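Local coordinates for uncharacterized protein (Bacteroides ovatus, PDB 4E6F), which is of unknown function but belongs to the DUF4468 family, whose domain has a TBP-like fold of antiparallel strands and helices, at residues G16-V21 against K150-T155; T46-E51 against M164-A169. All coordinates share one frame; numbering follows the deposited sequence. Where two conformers were deposited one is given.

Overall arrangement
From the N terminus the chain passes through 16-21, whose last two residues form the short strand 20-21, then through strand 24-32 to helix 38-54, which carries 46-51. The antiparallel strands 62-67 to 123-126 and the short helix 133-136 follow before the chain enters helix 149-169, the element common to both contacts. Interaction 1 closes a loop of 128 residues between 16-21 and the start of that helix; interaction 2 closes one of 112 residues between 46-51 and its end. The two loops cross rather than nest. With centres 21 Å apart, on opposite sides of the chain's centre, the contacts tie the N-terminal segment and helix 38-54 to the first and last turns of one long helix.

Interaction 1 (G16-V21 against K150-T155); sequences GAVPEV and KWRRKT. With NO3 (nitrate ion), chain C.
V18 packs its CG2 methyl over one face of the R152 guanidinium, where the N-terminal segment of this TBP-like fold meets the start of the long C-terminal helix 149-169. The methyl sits 3.4 Å above the guanidinium plane, displaced toward the rim, and its nearest atom there is R152 NH1, 3.5 Å from V18 CG2. A17 adds a second, slighter touch, its CB lying 3.8 Å from R152 NH2 in an oblique approach. Both residues direct their CB toward the helix, and the contact, though small, is buried.

R152 reaches this place because its CG stands anti to the backbone N (chi1 179°) and the chain stays extended to NE, carrying the charged end out from the helix. Polar partners beyond the two segments hold that end: NE bonds to the carbonyl of Y13, while NH1 bonds to that of I131 and forms a salt bridge with D133. They probably fix the rotation of the flat group, leaving a face for V18 to lie against, and offset the cost of burying its charge. V18 and A17 also rest on V156, one residue beyond 150-155, and V18 touches V25 of strand 24-32, so V18 lies between the helix and that strand.

Within the helix turn, T155 OG1 adds a second donor to W151 O, beside its own backbone N, the two arriving from opposite faces of the carbonyl plane. Away from V18, R153 and K154 gather round a nitrate ion, probably from the crystallisation liquor. R153 NH1 gives only a weak bond to nitrate O2, and the bond from K154 NZ to nitrate O3 is weak too; the shorter one runs from K154 NZ to nitrate O2, at 2.8 Å.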
loop_
_atom_site.group_PDB
_atom_site.type_symbol
_atom_site.label_atom_id
_atom_site.label_comp_id
_atom_site.label_asym_id
_atom_site.label_seq_id
_atom_site.Cartn_x
_atom_site.Cartn_y
_atom_site.Cartn_z
ATOM N N GLY A 16 -14.814 1.917 4.602
ATOM C CA GLY A 16 -13.565 2.630 4.875
ATOM C C GLY A 16 -12.247 1.923 4.581
ATOM O O GLY A 16 -11.181 2.529 4.743
ATOM N N ALA A 17 -12.285 0.638 4.161
ATOM C CA ALA A 17 -11.041 -0.103 3.918
ATOM C C ALA A 17 -10.258 0.415 2.708
ATOM O O ALA A 17 -9.045 0.201 2.648
ATOM C CB ALA A 17 -11.352 -1.573 3.726
ATOM N N VAL A 18 -10.944 1.036 1.724
ATOM C CA VAL A 18 -10.291 1.525 0.500
ATOM C C VAL A 18 -10.583 3.038 0.397
ATOM O O VAL A 18 -11.606 3.439 -0.175
ATOM C CB VAL A 18 -10.762 0.744 -0.763
ATOM C CG1 VAL A 18 -10.126 1.318 -2.038
ATOM C CG2 VAL A 18 -10.452 -0.751 -0.635
ATOM N N PRO A 19 -9.736 3.890 0.999
ATOM C CA PRO A 19 -10.042 5.317 1.000
ATOM C C PRO A 19 -9.845 5.953 -0.358
ATOM O O PRO A 19 -8.974 5.544 -1.138
ATOM C CB PRO A 19 -9.043 5.905 2.018
ATOM C CG PRO A 19 -8.502 4.719 2.797
ATOM C CD PRO A 19 -8.518 3.603 1.778
ATOM N N GLU A 20 -10.658 6.980 -0.615
ATOM C CA GLU A 20 -10.583 7.765 -1.841
ATOM C C GLU A 20 -10.316 9.214 -1.476
ATOM O O GLU A 20 -10.908 9.742 -0.522
ATOM C CB GLU A 20 -11.863 7.642 -2.663
ATOM C CG GLU A 20 -12.054 6.244 -3.215
ATOM C CD GLU A 20 -13.409 6.047 -3.861
ATOM O OE1 GLU A 20 -13.655 6.668 -4.923
ATOM O OE2 GLU A 20 -14.230 5.287 -3.297
ATOM N N VAL A 21 -9.393 9.836 -2.215
ATOM C CA VAL A 21 -9.011 11.243 -2.038
ATOM C C VAL A 21 -9.047 11.876 -3.422
ATOM O O VAL A 21 -8.353 11.397 -4.321
ATOM C CB VAL A 21 -7.626 11.430 -1.356
ATOM C CG1 VAL A 21 -7.274 12.925 -1.252
ATOM C CG2 VAL A 21 -7.583 10.768 0.012
ATOM N N LYS A 150 -10.809 -11.018 -4.154
ATOM C CA LYS A 150 -9.367 -11.285 -4.088
ATOM C C LYS A 150 -8.572 -10.004 -4.301
ATOM O O LYS A 150 -7.557 -9.803 -3.644
ATOM C CB LYS A 150 -8.937 -12.381 -5.079
ATOM C CG LYS A 150 -9.031 -12.012 -6.566
ATOM C CD LYS A 150 -8.757 -13.260 -7.409
ATOM C CE LYS A 150 -8.637 -12.864 -8.867
ATOM N NZ LYS A 150 -8.515 -14.066 -9.763
ATOM N N TRP A 151 -9.044 -9.132 -5.200
ATOM C CA TRP A 151 -8.393 -7.858 -5.482
ATOM C C TRP A 151 -8.431 -6.934 -4.271
ATOM O O TRP A 151 -7.404 -6.369 -3.892
ATOM C CB TRP A 151 -9.091 -7.175 -6.667
ATOM C CG TRP A 151 -9.019 -7.997 -7.916
ATOM C CD1 TRP A 151 -9.926 -8.918 -8.350
ATOM C CD2 TRP A 151 -7.932 -8.034 -8.841
ATOM N NE1 TRP A 151 -9.485 -9.507 -9.513
ATOM C CE2 TRP A 151 -8.258 -8.982 -9.837
ATOM C CE3 TRP A 151 -6.735 -7.313 -8.965
ATOM C CZ2 TRP A 151 -7.410 -9.247 -10.926
ATOM C CZ3 TRP A 151 -5.891 -7.577 -10.028
ATOM C CH2 TRP A 151 -6.224 -8.545 -10.992
ATOM N N ARG A 152 -9.611 -6.778 -3.672
ATOM C CA ARG A 152 -9.766 -5.867 -2.545
ATOM C C ARG A 152 -9.052 -6.410 -1.288
ATOM O O ARG A 152 -8.319 -5.659 -0.628
ATOM C CB ARG A 152 -11.245 -5.609 -2.285
ATOM C CG ARG A 152 -11.471 -4.662 -1.095
ATOM C CD ARG A 152 -12.760 -3.881 -1.273
ATOM N NE ARG A 152 -13.168 -3.174 -0.046
ATOM C CZ ARG A 152 -13.752 -1.981 -0.030
ATOM N NH1 ARG A 152 -13.876 -1.279 -1.148
ATOM N NH2 ARG A 152 -14.159 -1.452 1.116
ATOM N N ARG A 153 -9.243 -7.706 -0.954
ATOM C CA ARG A 153 -8.544 -8.250 0.210
ATOM C C ARG A 153 -7.028 -8.121 0.091
ATOM O O ARG A 153 -6.369 -7.698 1.049
ATOM C CB ARG A 153 -8.846 -9.748 0.385
ATOM C CG ARG A 153 -10.220 -10.063 0.904
ATOM C CD ARG A 153 -10.263 -11.503 1.415
ATOM N NE ARG A 153 -11.642 -11.972 1.534
ATOM C CZ ARG A 153 -12.293 -12.686 0.614
ATOM N NH1 ARG A 153 -11.676 -13.083 -0.495
ATOM N NH2 ARG A 153 -13.555 -13.040 0.816
ATOM N N LYS A 154 -6.465 -8.595 -1.031
ATOM C CA LYS A 154 -5.009 -8.641 -1.143
ATOM C C LYS A 154 -4.406 -7.242 -1.238
ATOM O O LYS A 154 -3.286 -7.054 -0.746
ATOM C CB LYS A 154 -4.561 -9.563 -2.291
ATOM C CG LYS A 154 -4.954 -11.037 -2.054
ATOM C CD LYS A 154 -4.362 -11.630 -0.791
ATOM C CE LYS A 154 -4.548 -13.128 -0.697
ATOM N NZ LYS A 154 -5.802 -13.507 0.014
ATOM N N THR A 155 -5.134 -6.260 -1.809
ATOM C CA THR A 155 -4.581 -4.895 -1.861
ATOM C C THR A 155 -4.629 -4.259 -0.458
ATOM O O THR A 155 -3.662 -3.620 -0.030
ATOM C CB THR A 155 -5.284 -4.013 -2.900
ATOM O OG1 THR A 155 -5.247 -4.694 -4.161
ATOM C CG2 THR A 155 -4.594 -2.634 -3.048
HETATM N N NO3 C . -8.484 -14.028 -2.017
HETATM O O1 NO3 C . -9.529 -14.500 -2.439
HETATM O O2 NO3 C . -8.424 -13.325 -1.033
HETATM O O3 NO3 C . -7.364 -14.288 -2.689
#

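Interaction 2 (T46-E51 against M164-A169); sequences TKWMDE and MDVAVA
W48 of helix 38-54 lays its indole against the last turns of helix 149-169, with V166 over one face and D165 at the nitrogen edge. The close packing is with V166: its CG2 methyl stands 3.6 Å from the centroid of the W48 six-membered ring and 14° off the ring normal, a CH-pi contact. At the edge, W48 NE1 donates to D165 OD2 over 2.8 Å in a nearly straight bond (167°). The acceptor lies close to the ring plane, yet the donor meets OD2 on its anti side and somewhat out of the carboxylate plane, which is steeply inclined to the ring. D165 OD1 has its own mate, a salt bridge to R176, so both oxygens are engaged, which probably limits rotation of the carboxylate.

With CG anti to the backbone N (chi1 168°), the indole spans the distance between the helices; the axes of 46-51 and 164-169 approach to 10.5 Å. An alanine in place of W48 is likely to leave D165 OD2 without its N-H donor and to open a gap beneath the V166 methyl.

The looser side is at A169, a partly exposed residue whose CB lies obliquely to the ring, 3.9 Å from W48 CD1. D165 is likewise partly exposed, whereas W48 and V166 are buried. The two segments run closer to antiparallel than parallel. M45 of helix 38-54 also packs on V166 and A169, while V166 reaches F31 of strand 24-32 and M49, one residue after W48, rests on I99 and V101 of strand 90-104, joining the helix pair to the sheet.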
loop_
_atom_site.group_PDB
_atom_site.type_symbol
_atom_site.label_atom_id
_atom_site.label_comp_id
_atom_site.label_asym_id
_atom_site.label_seq_id
_atom_site.Cartn_x
_atom_site.Cartn_y
_atom_site.Cartn_z
ATOM N N THR A 46 13.860 7.731 4.454
ATOM C CA THR A 46 14.601 7.521 3.200
ATOM C C THR A 46 15.271 6.146 3.254
ATOM O O THR A 46 15.197 5.406 2.258
ATOM C CB THR A 46 15.602 8.643 2.892
ATOM O OG1 THR A 46 16.459 8.833 4.005
ATOM C CG2 THR A 46 14.933 9.946 2.500
ATOM N N LYS A 47 15.889 5.779 4.408
ATOM C CA LYS A 47 16.526 4.472 4.546
ATOM C C LYS A 47 15.478 3.367 4.428
ATOM O O LYS A 47 15.696 2.381 3.724
ATOM C CB LYS A 47 17.288 4.365 5.880
ATOM C CG LYS A 47 18.609 5.120 5.887
ATOM N N TRP A 48 14.328 3.533 5.087
ATOM C CA TRP A 48 13.284 2.514 5.003
ATOM C C TRP A 48 12.805 2.339 3.556
ATOM O O TRP A 48 12.742 1.205 3.056
ATOM C CB TRP A 48 12.083 2.846 5.905
ATOM C CG TRP A 48 10.899 1.968 5.603
ATOM C CD1 TRP A 48 10.752 0.654 5.938
ATOM C CD2 TRP A 48 9.792 2.291 4.743
ATOM N NE1 TRP A 48 9.624 0.135 5.349
ATOM C CE2 TRP A 48 9.010 1.122 4.612
ATOM C CE3 TRP A 48 9.371 3.470 4.095
ATOM C CZ2 TRP A 48 7.841 1.084 3.845
ATOM C CZ3 TRP A 48 8.212 3.432 3.324
ATOM C CH2 TRP A 48 7.478 2.244 3.183
HETATM N N MSE A 49 12.444 3.447 2.897
HETATM C CA MSE A 49 11.906 3.306 1.555
HETATM C C MSE A 49 12.946 2.740 0.592
HETATM O O MSE A 49 12.606 1.928 -0.260
HETATM C CB MSE A 49 11.338 4.619 1.013
HETATM C CG MSE A 49 10.427 4.329 -0.176
HETATM SE SE MSE A 49 9.900 5.909 -1.156
HETATM C CE MSE A 49 8.859 6.746 0.244
ATOM N N ASP A 50 14.216 3.160 0.751
ATOM C CA ASP A 50 15.280 2.644 -0.107
ATOM C C ASP A 50 15.381 1.120 0.027
ATOM O O ASP A 50 15.371 0.411 -0.974
ATOM C CB ASP A 50 16.615 3.311 0.255
ATOM C CG ASP A 50 17.758 2.961 -0.668
ATOM O OD1 ASP A 50 17.499 2.695 -1.857
ATOM O OD2 ASP A 50 18.908 2.992 -0.210
ATOM N N GLU A 51 15.448 0.616 1.274
ATOM C CA GLU A 51 15.553 -0.821 1.500
ATOM C C GLU A 51 14.279 -1.556 1.094
ATOM O O GLU A 51 14.351 -2.628 0.484
ATOM C CB GLU A 51 15.896 -1.113 2.971
ATOM C CG GLU A 51 17.300 -0.675 3.366
ATOM C CD GLU A 51 18.455 -1.294 2.595
ATOM O OE1 GLU A 51 18.410 -2.514 2.316
ATOM O OE2 GLU A 51 19.407 -0.551 2.267
HETATM N N MSE A 164 2.642 -1.596 8.653
HETATM C CA MSE A 164 3.326 -2.309 9.724
HETATM C C MSE A 164 4.861 -2.185 9.547
HETATM O O MSE A 164 5.584 -1.943 10.523
HETATM C CB MSE A 164 2.901 -3.796 9.755
HETATM C CG MSE A 164 3.683 -4.649 10.777
HETATM SE SE MSE A 164 3.530 -4.068 12.652
HETATM C CE MSE A 164 1.602 -4.327 12.883
ATOM N N ASP A 165 5.344 -2.306 8.282
ATOM C CA ASP A 165 6.757 -2.191 7.986
ATOM C C ASP A 165 7.295 -0.837 8.442
ATOM O O ASP A 165 8.388 -0.760 9.010
ATOM C CB ASP A 165 6.987 -2.369 6.484
ATOM C CG ASP A 165 8.238 -3.140 6.190
ATOM O OD1 ASP A 165 8.363 -4.287 6.696
ATOM O OD2 ASP A 165 9.116 -2.590 5.505
ATOM N N VAL A 166 6.511 0.232 8.196
ATOM C CA VAL A 166 6.891 1.582 8.608
ATOM C C VAL A 166 6.930 1.665 10.141
ATOM O O VAL A 166 7.872 2.244 10.704
ATOM C CB VAL A 166 5.943 2.644 8.018
ATOM C CG1 VAL A 166 6.184 4.016 8.649
ATOM C CG2 VAL A 166 6.036 2.698 6.483
ATOM N N ALA A 167 5.884 1.129 10.817
ATOM C CA ALA A 167 5.831 1.173 12.286
ATOM C C ALA A 167 7.088 0.503 12.871
ATOM O O ALA A 167 7.687 1.024 13.821
ATOM C CB ALA A 167 4.572 0.468 12.790
ATOM N N VAL A 168 7.506 -0.624 12.265
ATOM C CA VAL A 168 8.714 -1.369 12.680
ATOM C C VAL A 168 9.969 -0.499 12.434
ATOM O O VAL A 168 10.874 -0.469 13.279
ATOM C CB VAL A 168 8.804 -2.755 11.970
ATOM C CG1 VAL A 168 10.138 -3.454 12.255
ATOM C CG2 VAL A 168 7.639 -3.648 12.385
ATOM N N ALA A 169 10.004 0.236 11.302
ATOM C CA ALA A 169 11.133 1.132 11.039
ATOM C C ALA A 169 11.235 2.222 12.126
ATOM O O ALA A 169 12.339 2.700 12.410
ATOM C CB ALA A 169 10.993 1.774 9.666
#